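Local coordinates for protein fructosamine deglycase FrlB (Bacillus subtilis, PDB 3EUA) that catalyses the conversion of a range of fructosamine 6-phosphates to glucose 6-phosphate and a free amino acid, at residues F265-K268 / K272-V275; F246-G251 / R261-S266; K21-D26 / G101-A106. One frame throughout, in Å; residues are numbered along the deposited sequence.

Overall arrangement
Interaction 3 comes first along the chain, within the first SIS domain, while interactions 2 and 1 lie in the second; the two groups sit on opposite sides of the chain's centre. Interactions 1 and 2 are neighbours, with centres 6 Å apart: both use helix 256-269, overlap at Phe265 and Ser266, of which Ser266 takes part in both, and meet the adjacent parallel strands 273-277 and 246-250, so together they pack one helix onto its sheet within a beta-alpha-beta unit. Interaction 3 ties the loop before strand 27-32 to strand 103-108 in the other parallel sheet; its centre is about 44 Å from that of interaction 1 and 39 Å from that of interaction 2. Each contact therefore lies inside a single SIS domain.

Interaction 1: residues F265-K268 / K272-V275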
ATOM      1  N   PHE A 265      16.942  12.748   9.025  1.00 19.02           N
ATOM      2  CA  PHE A 265      16.347  12.714  10.338  1.00 19.15           C
ATOM      3  C   PHE A 265      16.843  11.517  11.138  1.00 19.59           C
ATOM      4  O   PHE A 265      17.269  11.675  12.276  1.00 19.50           O
ATOM      5  CB  PHE A 265      14.822  12.650  10.216  1.00 19.59           C
ATOM      6  CG  PHE A 265      14.124  12.580  11.522  1.00 18.33           C
ATOM      7  CD1 PHE A 265      13.862  13.736  12.232  1.00 19.15           C
ATOM      8  CD2 PHE A 265      13.691  11.357  12.037  1.00 20.47           C
ATOM      9  CE1 PHE A 265      13.215  13.692  13.424  1.00 19.44           C
ATOM     10  CE2 PHE A 265      13.041  11.290  13.258  1.00 19.79           C
ATOM     11  CZ  PHE A 265      12.796  12.457  13.943  1.00 19.64           C
ATOM     12  N   SER A 266      16.794  10.334  10.515  1.00 20.13           N
ATOM     13  CA  SER A 266      17.172   9.070  11.152  1.00 20.41           C
ATOM     14  C   SER A 266      18.614   9.071  11.658  1.00 21.02           C
ATOM     15  O   SER A 266      18.893   8.470  12.697  1.00 20.52           O
ATOM     16  CB  SER A 266      16.925   7.881  10.209  1.00 20.99           C
ATOM     17  OG  SER A 266      15.564   7.862   9.775  1.00 19.12           O
ATOM     18  N   LYS A 267      19.516   9.730  10.923  1.00 21.29           N
ATOM     19  CA  LYS A 267      20.905   9.849  11.341  1.00 22.29           C
ATOM     20  C   LYS A 267      21.070  10.735  12.586  1.00 22.53           C
ATOM     21  O   LYS A 267      22.000  10.535  13.364  1.00 22.94           O
ATOM     22  CB  LYS A 267      21.754  10.385  10.190  1.00 22.74           C
ATOM     23  CG  LYS A 267      21.961   9.415   9.036  1.00 23.47           C
ATOM     24  CD  LYS A 267      23.244   9.746   8.249  1.00 28.56           C
ATOM     25  CE  LYS A 267      23.207  11.059   7.503  1.00 30.22           C
ATOM     26  NZ  LYS A 267      24.602  11.522   7.185  1.00 32.58           N
ATOM     27  N   LYS A 268      20.174  11.697  12.780  1.00 22.90           N
ATOM     28  CA  LYS A 268      20.237  12.573  13.947  1.00 23.69           C
ATOM     29  C   LYS A 268      19.654  11.921  15.200  1.00 23.34           C
ATOM     30  O   LYS A 268      20.231  12.048  16.284  1.00 22.72           O
ATOM     31  CB  LYS A 268      19.504  13.885  13.663  1.00 23.90           C
ATOM     32  CG  LYS A 268      19.639  14.953  14.772  1.00 25.68           C
ATOM     33  CD  LYS A 268      18.994  16.286  14.309  1.00 26.75           C
ATOM     34  CE  LYS A 268      19.126  17.436  15.301  1.00 27.96           C
ATOM     35  NZ  LYS A 268      20.559  17.802  15.458  1.00 31.80           N
ATOM     36  N   LYS A 272      21.306   2.765  14.847  1.00 23.00           N
ATOM     37  CA  LYS A 272      21.457   1.458  14.199  1.00 23.16           C
ATOM     38  C   LYS A 272      20.854   1.505  12.806  1.00 22.12           C
ATOM     39  O   LYS A 272      19.816   0.889  12.533  1.00 21.94           O
ATOM     40  CB  LYS A 272      20.799   0.349  15.024  1.00 23.29           C
ATOM     41  CG  LYS A 272      21.405   0.064  16.454  1.00 25.20           C
ATOM     42  CD  LYS A 272      20.423  -0.856  17.222  1.00 25.07           C
ATOM     43  CE  LYS A 272      20.815  -1.275  18.625  1.00 26.69           C
ATOM     44  NZ  LYS A 272      19.726  -2.125  19.264  1.00 25.04           N
ATOM     45  N   LEU A 273      21.512   2.241  11.916  1.00 21.67           N
ATOM     46  CA  LEU A 273      21.030   2.443  10.538  1.00 21.29           C
ATOM     47  C   LEU A 273      21.839   1.644   9.536  1.00 21.26           C
ATOM     48  O   LEU A 273      23.059   1.590   9.628  1.00 21.24           O
ATOM     49  CB  LEU A 273      21.153   3.915  10.139  1.00 21.55           C
ATOM     50  CG  LEU A 273      20.472   4.949  11.024  1.00 22.40           C
ATOM     51  CD1 LEU A 273      20.583   6.303  10.382  1.00 22.73           C
ATOM     52  CD2 LEU A 273      18.998   4.601  11.245  1.00 23.02           C
ATOM     53  N   THR A 274      21.149   0.982   8.609  1.00 20.83           N
ATOM     54  CA  THR A 274      21.815   0.212   7.562  1.00 20.38           C
ATOM     55  C   THR A 274      21.331   0.880   6.319  1.00 20.55           C
ATOM     56  O   THR A 274      20.163   0.712   5.936  1.00 20.39           O
ATOM     57  CB  THR A 274      21.432  -1.270   7.597  1.00 20.13           C
ATOM     58  OG1 THR A 274      21.932  -1.848   8.813  1.00 19.19           O
ATOM     59  CG2 THR A 274      22.064  -1.985   6.464  1.00 20.98           C
ATOM     60  N   VAL A 275      22.211   1.636   5.674  1.00 20.12           N
ATOM     61  CA  VAL A 275      21.825   2.434   4.524  1.00 20.25           C
ATOM     62  C   VAL A 275      22.336   1.876   3.194  1.00 20.52           C
ATOM     63  O   VAL A 275      23.519   1.613   3.042  1.00 20.32           O
ATOM     64  CB  VAL A 275      22.373   3.896   4.660  1.00 20.29           C
ATOM     65  CG1 VAL A 275      21.909   4.772   3.514  1.00 19.28           C
ATOM     66  CG2 VAL A 275      21.973   4.503   6.021  1.00 19.36           C
TER
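Lys267 on helix 256-269 and Leu273 at the start of strand 273-277 are the closest pair of the two backbones, with their CA atoms 7.5 Å apart, as the chain turns from the end of the helix into the sheet. Leu273 does nearly all the touching. Its CG lies anti to its own carbonyl carbon (chi1 -56°), and from there the two methyls fork against the helix surface. Leu273 CD1 lies over the peptide joining the two helix residues, 3.6 Å from Ser266 O and 3.6 Å from Lys267 N. Leu273 CD2, like CD1, stands 4.0 Å from Ser266 CB, so the short serine side chain lets the leucine approach the backbone closely. Lys267 adds only the root of its chain: Lys267 CG lies 3.7 Å from Leu273 CD1, the two side chains crossing at about a right angle. Beyond that the bend at chi3 (-67°) turns the ammonium group off the strand, a division of labour that suits a long residue at an exposed helix position. Ser266 OG is engaged elsewhere, hydrogen-bonded to Tyr232 OH, and Leu273 also packs on Phe246 of strand 246-250. Replacing Leu273 by an alanine would remove both methyls and would probably open a gap between the strand and the peptide of Ser266 and Lys267. No hydrogen bond or salt bridge spans the two segments, so between them the contact is probably held by van der Waals packing of one branched aliphatic side chain, while the charge of Lys267 is carried off the seam.

Interaction 2: residues F246-G251 / R261-S266; sequences FIILLG and RALTFS
Leu263 holds CG opposite its backbone N (chi1 178°), which carries the fork of the side chain from helix 256-269 to strand 246-250, where each methyl meets a different residue. Leu263 CD1 lies 4.1 Å from Ile248 CD1. Leu263 CD2 faces both methyls of Leu250, 3.9 Å from Leu250 CD1 and 4.1 Å from Leu250 CD2, the two leucines crossing at about a right angle. The same Ile248 CD1, at the end of the extended CG1 arm, also meets Ser266, 3.7 Å from Ser266 OG and 3.8 Å from Ser266 CB. The apolar neighbour probably costs the hydroxyl little, since Ser266 OG has polar partners elsewhere: Tyr232 OH, and Ala262 O one turn back, to which it donates at 2.8 Å from 39° out of the carbonyl plane. Ser266 N bonds to the same oxygen from the opposite face, so two donors satisfy it in the buried interior. Serine suits the place, being short enough to admit the isoleucine and able to fold its polar end onto the helix backbone. Branched aliphatic residues fill the rest of a seam that no hydrogen bond crosses. The axes of strand 246-250 and of the helical segment 261-266 come within 9.3 Å and make 146° in their N-to-C directions, as expected where a helix returns the chain between parallel strands. From the same helix Arg261 reaches Glu89 and the C-terminal carboxylate of Tyr329, both of the second subunit. On the next strand, Val275 touches both Leu250 and Leu263, and Ala262 packs on Met199 of strand 197-200, so the helix spans three neighbouring strands.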
ATOM      1  N   PHE A 246      16.951   0.371  11.592  1.00 19.04           N
ATOM      2  CA  PHE A 246      16.313   0.784  10.339  1.00 19.01           C
ATOM      3  C   PHE A 246      17.198   0.498   9.148  1.00 19.02           C
ATOM      4  O   PHE A 246      18.370   0.859   9.166  1.00 18.91           O
ATOM      5  CB  PHE A 246      16.036   2.305  10.323  1.00 19.96           C
ATOM      6  CG  PHE A 246      14.637   2.694  10.804  1.00 20.45           C
ATOM      7  CD1 PHE A 246      14.342   2.799  12.155  1.00 20.82           C
ATOM      8  CD2 PHE A 246      13.635   2.951   9.890  1.00 20.13           C
ATOM      9  CE1 PHE A 246      13.061   3.168  12.584  1.00 21.59           C
ATOM     10  CE2 PHE A 246      12.352   3.302  10.322  1.00 20.82           C
ATOM     11  CZ  PHE A 246      12.075   3.405  11.662  1.00 21.15           C
ATOM     12  N   ILE A 247      16.642  -0.161   8.133  1.00 18.69           N
ATOM     13  CA  ILE A 247      17.303  -0.380   6.868  1.00 18.60           C
ATOM     14  C   ILE A 247      16.665   0.674   5.977  1.00 18.61           C
ATOM     15  O   ILE A 247      15.439   0.668   5.793  1.00 19.07           O
ATOM     16  CB  ILE A 247      17.035  -1.746   6.224  1.00 18.63           C
ATOM     17  CG1 ILE A 247      17.666  -2.890   7.019  1.00 17.85           C
ATOM     18  CG2 ILE A 247      17.555  -1.763   4.757  1.00 20.01           C
ATOM     19  CD1 ILE A 247      17.154  -4.241   6.535  1.00 20.69           C
ATOM     20  N   ILE A 248      17.481   1.553   5.425  1.00 18.72           N
ATOM     21  CA  ILE A 248      17.014   2.661   4.608  1.00 18.99           C
ATOM     22  C   ILE A 248      17.549   2.593   3.196  1.00 18.84           C
ATOM     23  O   ILE A 248      18.752   2.471   2.970  1.00 17.98           O
ATOM     24  CB  ILE A 248      17.462   3.963   5.263  1.00 19.27           C
ATOM     25  CG1 ILE A 248      16.740   4.096   6.607  1.00 19.04           C
ATOM     26  CG2 ILE A 248      17.236   5.164   4.306  1.00 20.51           C
ATOM     27  CD1 ILE A 248      17.060   5.361   7.416  1.00 19.49           C
ATOM     28  N   LEU A 249      16.632   2.646   2.232  1.00 19.08           N
ATOM     29  CA  LEU A 249      17.010   2.553   0.834  1.00 19.76           C
ATOM     30  C   LEU A 249      16.866   3.877   0.119  1.00 19.90           C
ATOM     31  O   LEU A 249      15.867   4.554   0.262  1.00 21.39           O
ATOM     32  CB  LEU A 249      16.132   1.550   0.092  1.00 19.54           C
ATOM     33  CG  LEU A 249      16.046   0.162   0.707  1.00 20.37           C
ATOM     34  CD1 LEU A 249      15.039  -0.669  -0.111  1.00 18.78           C
ATOM     35  CD2 LEU A 249      17.416  -0.503   0.856  1.00 20.12           C
ATOM     36  N   LEU A 250      17.879   4.249  -0.633  1.00 20.27           N
ATOM     37  CA  LEU A 250      17.832   5.471  -1.405  1.00 20.47           C
ATOM     38  C   LEU A 250      18.010   5.057  -2.847  1.00 20.40           C
ATOM     39  O   LEU A 250      19.013   4.435  -3.206  1.00 20.67           O
ATOM     40  CB  LEU A 250      18.879   6.490  -0.969  1.00 21.39           C
ATOM     41  CG  LEU A 250      18.713   7.029   0.450  1.00 21.83           C
ATOM     42  CD1 LEU A 250      19.556   6.166   1.431  1.00 22.33           C
ATOM     43  CD2 LEU A 250      19.123   8.469   0.450  1.00 23.08           C
ATOM     44  N   GLY A 251      17.017   5.380  -3.670  1.00 20.34           N
ATOM     45  CA  GLY A 251      17.030   5.016  -5.077  1.00 20.10           C
ATOM     46  C   GLY A 251      17.453   6.164  -5.952  1.00 19.89           C
ATOM     47  O   GLY A 251      18.040   7.137  -5.479  1.00 19.54           O
ATOM     48  N   ARG A 261      15.408  12.945   2.943  1.00 19.15           N
ATOM     49  CA  ARG A 261      14.892  13.649   4.108  1.00 18.51           C
ATOM     50  C   ARG A 261      14.777  12.683   5.292  1.00 18.35           C
ATOM     51  O   ARG A 261      15.165  13.022   6.421  1.00 18.15           O
ATOM     52  CB  ARG A 261      13.545  14.307   3.775  1.00 18.38           C
ATOM     53  CG  ARG A 261      12.956  15.133   4.862  1.00 18.99           C
ATOM     54  CD  ARG A 261      11.533  15.439   4.567  1.00 20.43           C
ATOM     55  NE  ARG A 261      10.933  16.251   5.627  1.00 20.68           N
ATOM     56  CZ  ARG A 261       9.623  16.469   5.738  1.00 22.05           C
ATOM     57  NH1 ARG A 261       8.769  15.952   4.864  1.00 22.23           N
ATOM     58  NH2 ARG A 261       9.150  17.189   6.743  1.00 21.85           N
ATOM     59  N   ALA A 262      14.265  11.492   5.022  1.00 18.14           N
ATOM     60  CA  ALA A 262      14.094  10.425   6.028  1.00 18.06           C
ATOM     61  C   ALA A 262      15.439  10.008   6.627  1.00 17.93           C
ATOM     62  O   ALA A 262      15.571   9.855   7.841  1.00 18.42           O
ATOM     63  CB  ALA A 262      13.387   9.250   5.384  1.00 17.27           C
ATOM     64  N   LEU A 263      16.439   9.838   5.773  1.00 18.59           N
ATOM     65  CA  LEU A 263      17.777   9.458   6.215  1.00 18.49           C
ATOM     66  C   LEU A 263      18.365  10.533   7.102  1.00 18.55           C
ATOM     67  O   LEU A 263      18.937  10.231   8.160  1.00 18.41           O
ATOM     68  CB  LEU A 263      18.709   9.237   5.016  1.00 18.86           C
ATOM     69  CG  LEU A 263      20.166   8.877   5.357  1.00 19.81           C
ATOM     70  CD1 LEU A 263      20.265   7.639   6.280  1.00 17.39           C
ATOM     71  CD2 LEU A 263      21.002   8.702   4.066  1.00 18.79           C
ATOM     72  N   THR A 264      18.251  11.782   6.665  1.00 18.67           N
ATOM     73  CA  THR A 264      18.782  12.904   7.432  1.00 18.86           C
ATOM     74  C   THR A 264      18.259  12.877   8.876  1.00 19.04           C
ATOM     75  O   THR A 264      19.036  12.978   9.825  1.00 18.30           O
ATOM     76  CB  THR A 264      18.449  14.280   6.754  1.00 19.10           C
ATOM     77  OG1 THR A 264      19.082  14.341   5.472  1.00 19.13           O
ATOM     78  CG2 THR A 264      18.938  15.432   7.582  1.00 18.93           C
ATOM     79  N   PHE A 265      16.942  12.748   9.025  1.00 19.02           N
ATOM     80  CA  PHE A 265      16.347  12.714  10.338  1.00 19.15           C
ATOM     81  C   PHE A 265      16.843  11.517  11.138  1.00 19.59           C
ATOM     82  O   PHE A 265      17.269  11.675  12.276  1.00 19.50           O
ATOM     83  CB  PHE A 265      14.822  12.650  10.216  1.00 19.59           C
ATOM     84  CG  PHE A 265      14.124  12.580  11.522  1.00 18.33           C
ATOM     85  CD1 PHE A 265      13.862  13.736  12.232  1.00 19.15           C
ATOM     86  CD2 PHE A 265      13.691  11.357  12.037  1.00 20.47           C
ATOM     87  CE1 PHE A 265      13.215  13.692  13.424  1.00 19.44           C
ATOM     88  CE2 PHE A 265      13.041  11.290  13.258  1.00 19.79           C
ATOM     89  CZ  PHE A 265      12.796  12.457  13.943  1.00 19.64           C
ATOM     90  N   SER A 266      16.794  10.334  10.515  1.00 20.13           N
ATOM     91  CA  SER A 266      17.172   9.070  11.152  1.00 20.41           C
ATOM     92  C   SER A 266      18.614   9.071  11.658  1.00 21.02           C
ATOM     93  O   SER A 266      18.893   8.470  12.697  1.00 20.52           O
ATOM     94  CB  SER A 266      16.925   7.881  10.209  1.00 20.99           C
ATOM     95  OG  SER A 266      15.564   7.862   9.775  1.00 19.12           O
TER

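Interaction 3: residues K21-D26 / G101-A106; sequences KGKTID and GALTIA
Lys23 NZ is the polar atom that meets the other segment here, and it does so without a hydrogen bond: it lies over the methyl end of Leu103, 3.6 Å from Leu103 CD1 and 3.9 Å from Leu103 CD2. The lysine leaves its backbone with CG anti to the carbonyl carbon (chi1 -72°) and then runs extended, crossing the leucine at about a right angle. Lys23 CD, 4.2 Å from Leu103 CD2, makes the more purely apolar part of the meeting, and the reach of a long flexible chain explains how a lysine can cover a buried side chain from the loop. Leu103 in turn projects toward the loop, its CG anti to the backbone N (chi1 175°), presenting both methyls. A second, looser apolar contact comes from Ile25, whose CD1 stands 4.3 Å from Leu103 CD2. The loop thus offers two residues, Lys23 and Ile25, on the side facing the strand: isoleucine gives a methyl, and lysine a long aliphatic chain whose charged end need not be buried. The contact lies at the N-terminal ends of the parallel strands in the first SIS domain, just before strand 27-32 and at the start of strand 103-108. Leu77 of strand 76-82, which lies between strands 27-32 and 103-108, touches both Ile25 and Leu103; Leu20 of helix 11-20 also packs on both, Phe16 of the same helix packs on Leu103, and Tyr121 of strand 121-124 lies against Lys23 and Leu103.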
ATOM      1  N   LYS A  21      -0.380  -5.903 -30.408  1.00 26.22           N
ATOM      2  CA  LYS A  21      -0.501  -4.829 -31.373  1.00 26.77           C
ATOM      3  C   LYS A  21      -1.925  -4.702 -31.897  1.00 26.76           C
ATOM      4  O   LYS A  21      -2.526  -5.691 -32.331  1.00 26.47           O
ATOM      5  CB  LYS A  21       0.445  -5.060 -32.551  1.00 27.18           C
ATOM      6  CG  LYS A  21       0.351  -3.996 -33.600  1.00 27.15           C
ATOM      7  N   GLY A  22      -2.450  -3.482 -31.838  1.00 26.82           N
ATOM      8  CA  GLY A  22      -3.800  -3.194 -32.322  1.00 27.07           C
ATOM      9  C   GLY A  22      -4.918  -3.444 -31.324  1.00 27.07           C
ATOM     10  O   GLY A  22      -6.069  -3.124 -31.601  1.00 26.99           O
ATOM     11  N   LYS A  23      -4.602  -4.033 -30.178  1.00 26.95           N
ATOM     12  CA  LYS A  23      -5.622  -4.313 -29.185  1.00 27.50           C
ATOM     13  C   LYS A  23      -5.926  -3.059 -28.398  1.00 27.14           C
ATOM     14  O   LYS A  23      -5.109  -2.143 -28.299  1.00 27.05           O
ATOM     15  CB  LYS A  23      -5.205  -5.439 -28.233  1.00 27.78           C
ATOM     16  CG  LYS A  23      -5.202  -6.833 -28.837  1.00 28.96           C
ATOM     17  CD  LYS A  23      -4.787  -7.832 -27.776  1.00 29.21           C
ATOM     18  CE  LYS A  23      -4.792  -9.277 -28.261  1.00 32.83           C
ATOM     19  NZ  LYS A  23      -3.917 -10.137 -27.376  1.00 33.77           N
ATOM     20  N   THR A  24      -7.125  -3.010 -27.853  1.00 27.79           N
ATOM     21  CA  THR A  24      -7.510  -1.846 -27.083  1.00 27.83           C
ATOM     22  C   THR A  24      -7.491  -2.253 -25.637  1.00 26.32           C
ATOM     23  O   THR A  24      -8.307  -3.037 -25.198  1.00 26.93           O
ATOM     24  CB  THR A  24      -8.885  -1.357 -27.458  1.00 28.46           C
ATOM     25  OG1 THR A  24      -9.854  -2.295 -26.977  1.00 32.64           O
ATOM     26  CG2 THR A  24      -8.989  -1.184 -29.002  1.00 27.51           C
ATOM     27  N   ILE A  25      -6.558  -1.686 -24.903  1.00 25.26           N
ATOM     28  CA  ILE A  25      -6.378  -1.955 -23.482  1.00 24.08           C
ATOM     29  C   ILE A  25      -6.423  -0.614 -22.783  1.00 23.95           C
ATOM     30  O   ILE A  25      -5.680   0.295 -23.154  1.00 24.47           O
ATOM     31  CB  ILE A  25      -4.996  -2.570 -23.147  1.00 24.32           C
ATOM     32  CG1 ILE A  25      -4.757  -3.918 -23.841  1.00 24.17           C
ATOM     33  CG2 ILE A  25      -4.874  -2.752 -21.666  1.00 22.19           C
ATOM     34  CD1 ILE A  25      -5.830  -4.992 -23.561  1.00 24.38           C
ATOM     35  N   ASP A  26      -7.271  -0.467 -21.771  1.00 22.90           N
ATOM     36  CA  ASP A  26      -7.332   0.792 -21.044  1.00 22.48           C
ATOM     37  C   ASP A  26      -6.974   0.655 -19.565  1.00 21.33           C
ATOM     38  O   ASP A  26      -6.994   1.654 -18.841  1.00 20.95           O
ATOM     39  CB  ASP A  26      -8.711   1.457 -21.197  1.00 23.10           C
ATOM     40  CG  ASP A  26      -9.865   0.675 -20.558  1.00 25.01           C
ATOM     41  OD1 ASP A  26      -9.674  -0.247 -19.758  1.00 27.54           O
ATOM     42  OD2 ASP A  26     -11.024   1.023 -20.872  1.00 29.46           O
ATOM     43  N   GLY A 101     -13.090 -11.732 -19.546  1.00 24.29           N
ATOM     44  CA  GLY A 101     -12.662 -11.269 -20.871  1.00 23.69           C
ATOM     45  C   GLY A 101     -11.325 -10.533 -20.884  1.00 23.10           C
ATOM     46  O   GLY A 101     -10.891 -10.037 -21.913  1.00 23.11           O
ATOM     47  N   ALA A 102     -10.641 -10.479 -19.753  1.00 22.13           N
ATOM     48  CA  ALA A 102      -9.356  -9.797 -19.706  1.00 21.82           C
ATOM     49  C   ALA A 102      -8.253 -10.608 -20.396  1.00 21.53           C
ATOM     50  O   ALA A 102      -8.330 -11.842 -20.503  1.00 21.17           O
ATOM     51  CB  ALA A 102      -8.952  -9.493 -18.263  1.00 21.57           C
ATOM     52  N   LEU A 103      -7.256  -9.876 -20.897  1.00 21.28           N
ATOM     53  CA  LEU A 103      -6.068 -10.456 -21.487  1.00 20.93           C
ATOM     54  C   LEU A 103      -5.176 -10.771 -20.289  1.00 21.01           C
ATOM     55  O   LEU A 103      -4.930  -9.898 -19.453  1.00 20.76           O
ATOM     56  CB  LEU A 103      -5.383  -9.452 -22.412  1.00 21.03           C
ATOM     57  CG  LEU A 103      -4.045  -9.831 -23.052  1.00 21.24           C
ATOM     58  CD1 LEU A 103      -4.181 -11.068 -23.925  1.00 21.12           C
ATOM     59  CD2 LEU A 103      -3.532  -8.626 -23.849  1.00 21.01           C
ATOM     60  N   THR A 104      -4.714 -12.013 -20.184  1.00 20.44           N
ATOM     61  CA  THR A 104      -3.899 -12.435 -19.056  1.00 20.21           C
ATOM     62  C   THR A 104      -2.542 -12.962 -19.452  1.00 20.09           C
ATOM     63  O   THR A 104      -2.416 -13.750 -20.388  1.00 19.45           O
ATOM     64  CB  THR A 104      -4.609 -13.560 -18.227  1.00 19.55           C
ATOM     65  OG1 THR A 104      -4.973 -14.648 -19.070  1.00 19.89           O
ATOM     66  CG2 THR A 104      -5.843 -13.022 -17.546  1.00 20.01           C
ATOM     67  N   ILE A 105      -1.530 -12.522 -18.711  1.00 19.90           N
ATOM     68  CA  ILE A 105      -0.184 -12.992 -18.913  1.00 19.85           C
ATOM     69  C   ILE A 105       0.371 -13.333 -17.532  1.00 20.39           C
ATOM     70  O   ILE A 105       0.321 -12.511 -16.632  1.00 20.18           O
ATOM     71  CB  ILE A 105       0.694 -11.966 -19.634  1.00 20.05           C
ATOM     72  CG1 ILE A 105       2.102 -12.550 -19.791  1.00 20.83           C
ATOM     73  CG2 ILE A 105       0.686 -10.633 -18.848  1.00 18.04           C
ATOM     74  CD1 ILE A 105       2.996 -11.894 -20.847  1.00 21.89           C
ATOM     75  N   ALA A 106       0.872 -14.557 -17.379  1.00 20.57           N
ATOM     76  CA  ALA A 106       1.420 -15.015 -16.140  1.00 21.31           C
ATOM     77  C   ALA A 106       2.905 -15.266 -16.265  1.00 22.41           C
ATOM     78  O   ALA A 106       3.356 -15.816 -17.277  1.00 21.77           O
ATOM     79  CB  ALA A 106       0.699 -16.326 -15.719  1.00 20.21           C
TER